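Local structure of toll-receptor-related 2 (Hydra vulgaris, 4W8H) at residues L107-C110 with V114-V117; P13-W18 with L91-E96; A30-F35 with N121-I126; D53-S58 with D76-I81. The protein is a Toll-related membrane receptor whose TIR domain, the part described here, probably passes on signals by associating with other TIR domains. One frame throughout, in Å; residues are numbered along the deposited sequence.

Overall arrangement
The chain folds as a flavodoxin-like TIR domain, a five-stranded parallel sheet with helices on its faces. From the N terminus, 13-18 opens contact 2 at the start of helix 16-29. Just after that helix, residues 30-35 open contact 3. Contact 4 opens at 53-58 and closes first, at 76-81, tying helix 47-56 to helix 73-82; it lies within the spans of both contact 2 and contact 3. Contact 2 closes next, at 91-96, so it crosses contact 3. Contact 1 is a short local closure between strand 107-108 and helix 115-127. It also falls within contact 3, which closes last at 121-126 and brings this final helix against 30-35.

Contact 1. Residues L107-C110 with V114-V117; sequences LDWC and VRPV
Trp109 and Arg115 form a flat cation-pi stack across the short loop between edge strand 107-108 of the parallel TIR sheet and helix 115-127. The tight part is this single pair. The guanidinium lies on one face of the indole with the planes 8° apart. Arg115 CZ stands 3.9 Å from the centroid of the five-membered ring of Trp109. Further back, Arg115 CD makes a CH-pi contact over the six-membered ring. The arginine chain bends at chi3 (-107°), which lays its end flat under the indole while NE and NH2 face the backbone. Both nitrogens then donate, side-on, to one acceptor, Trp109 O. The bond from Arg115 NE to Trp109 O is 2.8 Å and lies in the carbonyl plane. That from Arg115 NH2 to Trp109 O is 2.9 Å, tilted 31° from this plane. An alanine in place of Arg115 is likely to leave Trp109 O without these two donors and the indole without its stacked cation. The indole also meets the rings of Trp18 and Phe118, so it is held by more than the arginine.

The rest of the contact is loose and near the surface. Val114 is exposed, and its nearest side-chain atom, Val114 CG2, is still 4.6 Å from Asp108 O. The outer nitrogen, Arg115 NH1, comes no closer to the indole than 4.2 Å, at Trp109 CZ2.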
# COMPACT_ATOMS: atom_id res chain seq x y z
N LEU A 107 -1.18 -6.17 8.48
CA LEU A 107 -0.62 -5.37 9.57
C LEU A 107 -1.75 -4.50 10.14
O LEU A 107 -2.29 -3.66 9.43
CB LEU A 107 0.53 -4.48 9.09
CG LEU A 107 1.67 -5.24 8.46
CD1 LEU A 107 2.68 -4.26 7.90
CD2 LEU A 107 2.31 -6.22 9.40
N ASP A 108 -2.04 -4.67 11.42
CA ASP A 108 -3.23 -4.08 11.99
C ASP A 108 -2.86 -2.80 12.75
O ASP A 108 -2.52 -2.86 13.93
CB ASP A 108 -3.92 -5.06 12.94
CG ASP A 108 -5.29 -4.57 13.39
OD1 ASP A 108 -5.64 -3.39 13.13
OD2 ASP A 108 -6.03 -5.37 14.01
N TRP A 109 -2.96 -1.65 12.10
CA TRP A 109 -2.66 -0.37 12.76
C TRP A 109 -3.70 -0.07 13.82
O TRP A 109 -3.42 0.63 14.80
CB TRP A 109 -2.64 0.75 11.71
CG TRP A 109 -2.50 2.13 12.28
CD1 TRP A 109 -3.48 3.02 12.46
CD2 TRP A 109 -1.29 2.76 12.72
NE1 TRP A 109 -2.98 4.18 13.01
CE2 TRP A 109 -1.63 4.03 13.17
CE3 TRP A 109 0.04 2.35 12.77
CZ2 TRP A 109 -0.69 4.92 13.66
CZ3 TRP A 109 0.97 3.22 13.27
CH2 TRP A 109 0.60 4.49 13.71
N CYS A 110 -4.90 -0.59 13.69
CA CYS A 110 -5.97 -0.30 14.62
C CYS A 110 -5.78 -0.97 15.96
O CYS A 110 -6.39 -0.54 16.96
CB CYS A 110 -7.29 -0.77 14.02
SG CYS A 110 -7.73 0.01 12.51
N VAL A 114 -0.48 -3.46 20.02
CA VAL A 114 0.68 -4.00 19.25
C VAL A 114 1.23 -2.96 18.29
O VAL A 114 2.09 -3.25 17.44
CB VAL A 114 0.36 -5.29 18.51
CG1 VAL A 114 0.14 -6.41 19.51
CG2 VAL A 114 -0.82 -5.11 17.60
N ARG A 115 0.74 -1.74 18.42
CA ARG A 115 1.27 -0.67 17.62
C ARG A 115 2.77 -0.53 17.79
O ARG A 115 3.43 -0.19 16.81
CB ARG A 115 0.51 0.65 17.86
CG ARG A 115 0.22 1.36 16.61
CD ARG A 115 -0.58 2.60 16.82
NE ARG A 115 -1.96 2.46 16.38
CZ ARG A 115 -2.91 3.35 16.60
NH1 ARG A 115 -2.66 4.45 17.31
NH2 ARG A 115 -4.15 3.12 16.20
N PRO A 116 3.31 -0.82 19.00
CA PRO A 116 4.77 -0.74 19.15
C PRO A 116 5.59 -1.65 18.20
O PRO A 116 6.79 -1.40 18.12
CB PRO A 116 5.01 -1.10 20.64
CG PRO A 116 3.75 -0.65 21.32
CD PRO A 116 2.65 -0.97 20.31
N VAL A 117 4.99 -2.63 17.52
CA VAL A 117 5.74 -3.46 16.56
C VAL A 117 5.33 -3.27 15.09
O VAL A 117 5.89 -3.90 14.17
CB VAL A 117 5.66 -4.96 16.91
CG1 VAL A 117 6.12 -5.21 18.35
CG2 VAL A 117 4.28 -5.50 16.73

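Contact 2. Residues P13-W18 with L91-E96; sequences PEDREW and LYRPCE
Tyr92 stacks on Trp18 and presents its ring edge to Asp15. These three side chains have the most surface buried here. They join the start of helix 16-29 to the loop that follows strand 87-91 in the TIR domain.

The tyrosine ring forms an offset stack with the six-membered ring of Trp18, centroids 4.4 Å apart and planes at 20°. Its CE1 lies over the CG-CD2 side of the indole, toward the rim: Tyr92 CE1 is 3.4 Å from Trp18 CG. In Trp18 the ring is carried anti to the backbone N (chi1 -176°), which turns its face to the loop. The phenol oxygen reaches past the indole to the helix, with Tyr92 OH 3.3 Å from Trp18 CB. A water joins this hydroxyl to Trp18 N and accepts from that N-H. On the opposite face of the tyrosine lies CG of the next residue, Arg93.

Asp15 sits at the N-cap position of the helix, but its carboxylate makes no capping bond. Asp15 OD1 lies in the plane of the tyrosine ring, 3.5 Å from Tyr92 CE2. The same oxygen uses its syn lone pair to take a salt bridge from Arg93 NH1, 2.7 Å away from Asp15 OD1. Asp15 OD2 is bonded to Ser66 OG, and Arg93 NH1 also pairs with Asp68.

Both carboxylate oxygens of the buried Asp15 are therefore satisfied. The bond from Arg93 would probably favour the ionised form of Asp15, though the guanidinium is shared with Asp68.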
# COMPACT_ATOMS: atom_id res chain seq x y z
N PRO A 13 -7.92 8.93 -1.34
CA PRO A 13 -7.57 10.31 -1.03
C PRO A 13 -8.02 10.74 0.36
O PRO A 13 -7.35 11.57 1.00
CB PRO A 13 -8.33 11.10 -2.09
CG PRO A 13 -8.45 10.18 -3.23
CD PRO A 13 -8.56 8.80 -2.66
N GLU A 14 -9.09 10.16 0.87
CA GLU A 14 -9.59 10.55 2.19
C GLU A 14 -8.58 10.24 3.31
O GLU A 14 -8.62 10.83 4.37
CB GLU A 14 -10.90 9.82 2.46
CG GLU A 14 -12.11 10.30 1.67
CD GLU A 14 -12.24 9.69 0.29
OE1 GLU A 14 -11.40 8.88 -0.13
OE2 GLU A 14 -13.23 10.04 -0.38
N ASP A 15 -7.68 9.28 3.07
CA ASP A 15 -6.66 8.87 4.03
C ASP A 15 -5.30 9.50 3.75
O ASP A 15 -4.30 9.08 4.30
CB ASP A 15 -6.55 7.34 3.99
CG ASP A 15 -7.84 6.66 4.39
OD1 ASP A 15 -8.51 7.11 5.34
OD2 ASP A 15 -8.18 5.67 3.73
N ARG A 16 -5.25 10.51 2.89
CA ARG A 16 -4.00 11.12 2.48
C ARG A 16 -3.16 11.66 3.61
O ARG A 16 -1.93 11.61 3.52
CB ARG A 16 -4.25 12.21 1.45
CG ARG A 16 -3.01 12.65 0.67
CD ARG A 16 -3.39 13.40 -0.59
NE ARG A 16 -4.02 14.66 -0.26
CZ ARG A 16 -4.47 15.53 -1.17
NH1 ARG A 16 -4.38 15.27 -2.46
NH2 ARG A 16 -5.03 16.65 -0.75
N GLU A 17 -3.80 12.26 4.61
CA GLU A 17 -3.02 12.88 5.68
C GLU A 17 -2.06 11.87 6.33
O GLU A 17 -0.84 12.11 6.41
CB GLU A 17 -3.92 13.55 6.73
CG GLU A 17 -3.17 14.39 7.78
CD GLU A 17 -4.12 15.05 8.84
OE1 GLU A 17 -5.32 14.72 8.86
OE2 GLU A 17 -3.66 15.90 9.64
N TRP A 18 -2.60 10.74 6.80
CA TRP A 18 -1.77 9.72 7.46
C TRP A 18 -0.85 9.08 6.43
O TRP A 18 0.33 8.85 6.67
CB TRP A 18 -2.64 8.65 8.12
CG TRP A 18 -1.89 7.62 8.88
CD1 TRP A 18 -1.51 7.68 10.20
CD2 TRP A 18 -1.48 6.35 8.40
NE1 TRP A 18 -0.87 6.54 10.55
CE2 TRP A 18 -0.86 5.68 9.48
CE3 TRP A 18 -1.61 5.69 7.18
CZ2 TRP A 18 -0.33 4.38 9.36
CZ3 TRP A 18 -1.11 4.37 7.06
CH2 TRP A 18 -0.45 3.75 8.15
N LEU A 91 -4.37 -2.59 7.81
CA LEU A 91 -5.69 -2.16 8.28
C LEU A 91 -5.50 -0.85 8.99
O LEU A 91 -5.07 -0.81 10.15
CB LEU A 91 -6.37 -3.20 9.17
CG LEU A 91 -7.83 -2.88 9.52
CD1 LEU A 91 -8.77 -3.01 8.35
CD2 LEU A 91 -8.30 -3.76 10.67
N TYR A 92 -5.78 0.24 8.28
CA TYR A 92 -5.56 1.59 8.80
C TYR A 92 -6.76 2.04 9.61
O TYR A 92 -6.60 2.64 10.67
CB TYR A 92 -5.21 2.55 7.64
CG TYR A 92 -5.25 4.00 8.04
CD1 TYR A 92 -4.54 4.48 9.13
CD2 TYR A 92 -6.07 4.89 7.35
CE1 TYR A 92 -4.65 5.83 9.52
CE2 TYR A 92 -6.17 6.22 7.72
CZ TYR A 92 -5.50 6.67 8.82
OH TYR A 92 -5.66 7.98 9.16
N ARG A 93 -7.95 1.85 9.06
CA ARG A 93 -9.20 2.14 9.77
C ARG A 93 -10.11 0.92 9.68
O ARG A 93 -10.14 0.30 8.64
CB ARG A 93 -9.89 3.35 9.16
CG ARG A 93 -9.16 4.67 9.40
CD ARG A 93 -9.53 5.71 8.29
NE ARG A 93 -10.95 5.91 8.23
CZ ARG A 93 -11.65 6.26 7.16
NH1 ARG A 93 -11.08 6.41 5.95
NH2 ARG A 93 -12.96 6.42 7.32
N PRO A 94 -10.87 0.61 10.75
CA PRO A 94 -11.76 -0.56 10.70
C PRO A 94 -12.76 -0.46 9.56
O PRO A 94 -13.26 0.61 9.23
CB PRO A 94 -12.49 -0.52 12.05
CG PRO A 94 -11.55 0.25 12.95
CD PRO A 94 -10.98 1.32 12.04
N CYS A 95 -13.01 -1.59 8.92
CA CYS A 95 -13.87 -1.61 7.74
C CYS A 95 -14.28 -3.04 7.45
O CYS A 95 -13.70 -3.99 7.96
CB CYS A 95 -13.18 -0.99 6.53
SG CYS A 95 -11.63 -1.75 6.07
N GLU A 96 -15.24 -3.19 6.55
CA GLU A 96 -15.58 -4.50 6.01
C GLU A 96 -14.56 -4.86 4.96
O GLU A 96 -14.52 -4.25 3.90
CB GLU A 96 -16.97 -4.48 5.37
CG GLU A 96 -17.43 -5.87 4.89
CD GLU A 96 -18.86 -5.90 4.39
OE1 GLU A 96 -19.60 -4.97 4.70
OE2 GLU A 96 -19.24 -6.84 3.66
O HOH W 1 -5.72 10.34 7.42

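Contact 3. Residues A30-F35 with N121-I126; sequences AGIKTF and NLFRDI
Ala30 and Ile32 pack on Phe123 and Ile126 of helix 115-127. Ala30 CB sits over one face of the phenyl ring in a CH-pi contact, 4.1 Å from the Phe123 centroid and 20° off the ring normal. It lies toward the rim, nearest to Phe123 CE2. Ile32 approaches obliquely near the root of the ring, its CD1 3.7 Å from Phe123 CD1. Phe123 has CG beside the backbone N (chi1 -66°), which swings its ring back toward both residues. The two isoleucines cross at a slant and meet by their branch methyls, Ile32 CG2 lying 3.9 Å from Ile126 CG2. A serine in place of Phe123 would probably open a gap beneath Ala30 and leave Ile32 CD1 without its aromatic neighbour.

Gly31 ends helix 16-29 in a Schellman motif, and its positive phi turns the chain between the two touching residues. The packing is apolar throughout, but Ala30 O also accepts a bond from Arg127. Ile32 and Ile126 both touch Leu27 of helix 16-29. Ile126 further reaches Val7 of strand 5-10 and Ile88 of strand 87-91, so helix 115-127 of this flavodoxin-like fold packs here against both helix 16-29 and the parallel sheet.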
# COMPACT_ATOMS: atom_id res chain seq x y z
N ALA A 30 13.47 5.84 6.35
CA ALA A 30 14.07 4.52 6.57
C ALA A 30 14.84 4.03 5.34
O ALA A 30 15.34 2.89 5.34
CB ALA A 30 12.99 3.49 6.97
N GLY A 31 14.96 4.87 4.30
CA GLY A 31 15.65 4.50 3.10
C GLY A 31 14.90 3.64 2.12
O GLY A 31 15.48 3.08 1.19
N ILE A 32 13.58 3.54 2.31
CA ILE A 32 12.74 2.73 1.45
C ILE A 32 12.23 3.61 0.31
O ILE A 32 11.65 4.66 0.51
CB ILE A 32 11.60 2.09 2.27
CG1 ILE A 32 12.23 1.10 3.29
CG2 ILE A 32 10.56 1.44 1.34
CD1 ILE A 32 11.28 0.60 4.36
N LYS A 33 12.45 3.14 -0.92
CA LYS A 33 12.10 3.88 -2.12
C LYS A 33 10.62 3.63 -2.41
O LYS A 33 10.18 2.48 -2.54
CB LYS A 33 12.93 3.39 -3.31
CG LYS A 33 14.42 3.50 -3.12
CD LYS A 33 15.20 2.93 -4.35
CE LYS A 33 15.04 1.40 -4.50
NZ LYS A 33 15.82 0.79 -5.65
N THR A 34 9.84 4.71 -2.44
CA THR A 34 8.39 4.64 -2.46
C THR A 34 7.81 5.33 -3.68
O THR A 34 8.18 6.47 -4.00
CB THR A 34 7.88 5.27 -1.16
OG1 THR A 34 8.53 4.67 -0.03
CG2 THR A 34 6.42 5.12 -0.98
N PHE A 35 6.88 4.66 -4.36
CA PHE A 35 6.07 5.29 -5.42
C PHE A 35 4.81 5.85 -4.79
O PHE A 35 4.06 5.13 -4.14
CB PHE A 35 5.68 4.27 -6.49
CG PHE A 35 5.06 4.88 -7.71
CD1 PHE A 35 3.77 5.40 -7.65
CD2 PHE A 35 5.73 4.92 -8.92
CE1 PHE A 35 3.19 5.98 -8.77
CE2 PHE A 35 5.13 5.47 -10.04
CZ PHE A 35 3.88 6.01 -9.97
N ASN A 121 7.55 -4.49 11.82
CA ASN A 121 7.01 -5.54 10.96
C ASN A 121 6.92 -5.09 9.50
O ASN A 121 7.26 -5.84 8.58
CB ASN A 121 5.62 -5.98 11.44
CG ASN A 121 5.67 -6.73 12.77
OD1 ASN A 121 6.73 -7.16 13.24
ND2 ASN A 121 4.50 -6.89 13.37
N LEU A 122 6.45 -3.87 9.29
CA LEU A 122 6.33 -3.34 7.95
C LEU A 122 7.71 -3.28 7.27
O LEU A 122 7.90 -3.77 6.15
CB LEU A 122 5.70 -1.95 8.01
CG LEU A 122 5.54 -1.24 6.67
CD1 LEU A 122 4.67 -2.05 5.67
CD2 LEU A 122 4.93 0.13 6.84
N PHE A 123 8.67 -2.67 7.95
CA PHE A 123 9.97 -2.49 7.33
C PHE A 123 10.64 -3.84 7.10
O PHE A 123 11.33 -4.04 6.10
CB PHE A 123 10.88 -1.61 8.20
CG PHE A 123 10.44 -0.19 8.35
CD1 PHE A 123 9.45 0.39 7.58
CD2 PHE A 123 10.95 0.54 9.38
CE1 PHE A 123 9.04 1.69 7.78
CE2 PHE A 123 10.56 1.85 9.58
CZ PHE A 123 9.60 2.42 8.79
N ARG A 124 10.47 -4.79 8.00
CA ARG A 124 11.06 -6.11 7.84
C ARG A 124 10.54 -6.80 6.59
O ARG A 124 11.29 -7.46 5.86
CB ARG A 124 10.78 -6.94 9.10
CG ARG A 124 11.42 -8.30 9.12
CD ARG A 124 10.84 -9.12 10.24
NE ARG A 124 11.24 -8.63 11.56
CZ ARG A 124 10.41 -8.37 12.58
NH1 ARG A 124 10.95 -7.97 13.72
NH2 ARG A 124 9.09 -8.52 12.51
N ASP A 125 9.24 -6.68 6.36
CA ASP A 125 8.68 -7.34 5.19
C ASP A 125 9.20 -6.72 3.91
O ASP A 125 9.53 -7.43 2.93
CB ASP A 125 7.16 -7.36 5.16
CG ASP A 125 6.65 -8.28 4.06
OD1 ASP A 125 6.88 -9.49 4.16
OD2 ASP A 125 6.10 -7.80 3.08
N ILE A 126 9.24 -5.39 3.89
CA ILE A 126 9.70 -4.68 2.71
C ILE A 126 11.14 -5.06 2.42
O ILE A 126 11.50 -5.32 1.25
CB ILE A 126 9.56 -3.17 2.91
CG1 ILE A 126 8.06 -2.86 3.02
CG2 ILE A 126 10.28 -2.41 1.79
CD1 ILE A 126 7.76 -1.44 3.35

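Contact 4. Residues D53-S58 with D76-I81; sequences DAIENS and DKTLQI
Ile55 of helix 47-56 reaches Thr78 and Ile81 of helix 73-82 with the end of its side chain. This is plain helix-to-helix packing in the flavodoxin-like TIR fold. The CA atoms of Ile55 and Thr78 are 7.9 Å apart.

CB of Ile55 points to the other helix but is too far back to touch it. The branch methyl comes a little closer: Ile55 CG2 stands 4.5 Å from Ile81 CG2, at the limit of contact. Ile55 CG1, beside the backbone N (chi1 -68°), comes 4.3 Å from Thr78 CG2, a loose approach. With chi2 at 175° the chain runs on fully extended, and this carries the last carbon across to its partners. That carbon does nearly all the touching. Ile55 CD1 lies 3.7 Å from the backbone oxygen Thr78 O and 4.0 Å from the methyl Thr78 CG2. It also meets Ile81 at both CB and CG2, each 3.7 Å from Ile55 CD1. The two isoleucine side chains cross at about a right angle.

The hydroxyl of Thr78 is turned back into its own helix, where it bonds to Ile74 O. Its methyl is what remains for Ile55. Glu56, next along the first helix, pairs with His85. The join between the helices is thus made of carbon touching carbon, with one carbonyl oxygen beside it, and would probably depend on shape and burial more than on polar pairing.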
# COMPACT_ATOMS: atom_id res chain seq x y z
N ASP A 53 2.31 1.38 -14.11
CA ASP A 53 3.66 1.85 -13.86
C ASP A 53 4.04 1.67 -12.38
O ASP A 53 5.14 1.20 -12.08
CB ASP A 53 3.86 3.30 -14.30
CG ASP A 53 4.15 3.44 -15.80
OD1 ASP A 53 4.42 2.44 -16.51
OD2 ASP A 53 4.09 4.60 -16.25
N ALA A 54 3.16 2.04 -11.49
CA ALA A 54 3.43 1.92 -10.07
C ALA A 54 3.58 0.48 -9.66
O ALA A 54 4.47 0.14 -8.88
CB ALA A 54 2.31 2.59 -9.29
N ILE A 55 2.70 -0.40 -10.14
CA ILE A 55 2.76 -1.80 -9.72
C ILE A 55 3.99 -2.50 -10.29
O ILE A 55 4.71 -3.17 -9.58
CB ILE A 55 1.50 -2.57 -10.09
CG1 ILE A 55 0.30 -2.08 -9.30
CG2 ILE A 55 1.69 -4.08 -9.91
CD1 ILE A 55 -1.00 -2.73 -9.72
N GLU A 56 4.23 -2.35 -11.58
CA GLU A 56 5.28 -3.13 -12.23
C GLU A 56 6.68 -2.61 -11.92
O GLU A 56 7.65 -3.34 -12.12
CB GLU A 56 5.07 -3.18 -13.74
CG GLU A 56 3.76 -3.86 -14.13
CD GLU A 56 3.67 -5.31 -13.66
OE1 GLU A 56 4.67 -6.04 -13.77
OE2 GLU A 56 2.60 -5.71 -13.15
N ASN A 57 6.80 -1.36 -11.48
CA ASN A 57 8.09 -0.83 -11.11
C ASN A 57 8.38 -0.84 -9.61
O ASN A 57 9.36 -0.23 -9.17
CB ASN A 57 8.23 0.55 -11.68
CG ASN A 57 8.41 0.52 -13.18
OD1 ASN A 57 9.40 -0.04 -13.68
ND2 ASN A 57 7.47 1.09 -13.90
N SER A 58 7.57 -1.56 -8.86
CA SER A 58 7.70 -1.70 -7.42
C SER A 58 7.76 -3.17 -7.04
O SER A 58 7.10 -3.98 -7.66
CB SER A 58 6.49 -1.04 -6.74
OG SER A 58 6.41 0.36 -7.00
N ASP A 76 -9.67 -0.06 -6.15
CA ASP A 76 -10.09 -1.42 -6.49
C ASP A 76 -9.31 -1.98 -7.69
O ASP A 76 -8.90 -3.14 -7.67
CB ASP A 76 -11.57 -1.48 -6.79
CG ASP A 76 -12.01 -2.90 -7.15
OD1 ASP A 76 -11.76 -3.85 -6.36
OD2 ASP A 76 -12.54 -3.10 -8.26
N LYS A 77 -9.15 -1.18 -8.74
CA LYS A 77 -8.46 -1.65 -9.94
C LYS A 77 -7.01 -2.00 -9.60
O LYS A 77 -6.47 -2.99 -10.06
CB LYS A 77 -8.51 -0.56 -11.00
CG LYS A 77 -9.86 -0.39 -11.71
CD LYS A 77 -9.89 0.92 -12.51
CE LYS A 77 -11.12 1.03 -13.40
NZ LYS A 77 -10.77 0.77 -14.82
N THR A 78 -6.40 -1.16 -8.77
CA THR A 78 -5.03 -1.41 -8.37
C THR A 78 -4.92 -2.69 -7.57
O THR A 78 -4.02 -3.49 -7.79
CB THR A 78 -4.49 -0.25 -7.52
OG1 THR A 78 -4.62 0.98 -8.26
CG2 THR A 78 -3.08 -0.49 -7.13
N LEU A 79 -5.86 -2.88 -6.65
CA LEU A 79 -5.84 -4.08 -5.83
C LEU A 79 -5.98 -5.33 -6.68
O LEU A 79 -5.30 -6.33 -6.44
CB LEU A 79 -6.95 -4.02 -4.76
CG LEU A 79 -7.15 -5.23 -3.84
CD1 LEU A 79 -5.92 -5.62 -3.08
CD2 LEU A 79 -8.23 -4.89 -2.84
N GLN A 80 -6.92 -5.31 -7.63
CA GLN A 80 -7.11 -6.49 -8.47
C GLN A 80 -5.82 -6.90 -9.19
O GLN A 80 -5.47 -8.09 -9.22
CB GLN A 80 -8.24 -6.26 -9.49
CG GLN A 80 -9.63 -6.05 -8.92
CD GLN A 80 -10.10 -7.16 -8.02
OE1 GLN A 80 -9.85 -8.34 -8.27
NE2 GLN A 80 -10.80 -6.78 -6.94
N ILE A 81 -5.10 -5.95 -9.74
CA ILE A 81 -3.83 -6.27 -10.39
C ILE A 81 -2.78 -6.64 -9.32
O ILE A 81 -1.98 -7.57 -9.51
CB ILE A 81 -3.38 -5.14 -11.32
CG1 ILE A 81 -4.50 -4.91 -12.37
CG2 ILE A 81 -2.07 -5.51 -11.98
CD1 ILE A 81 -4.52 -3.54 -12.96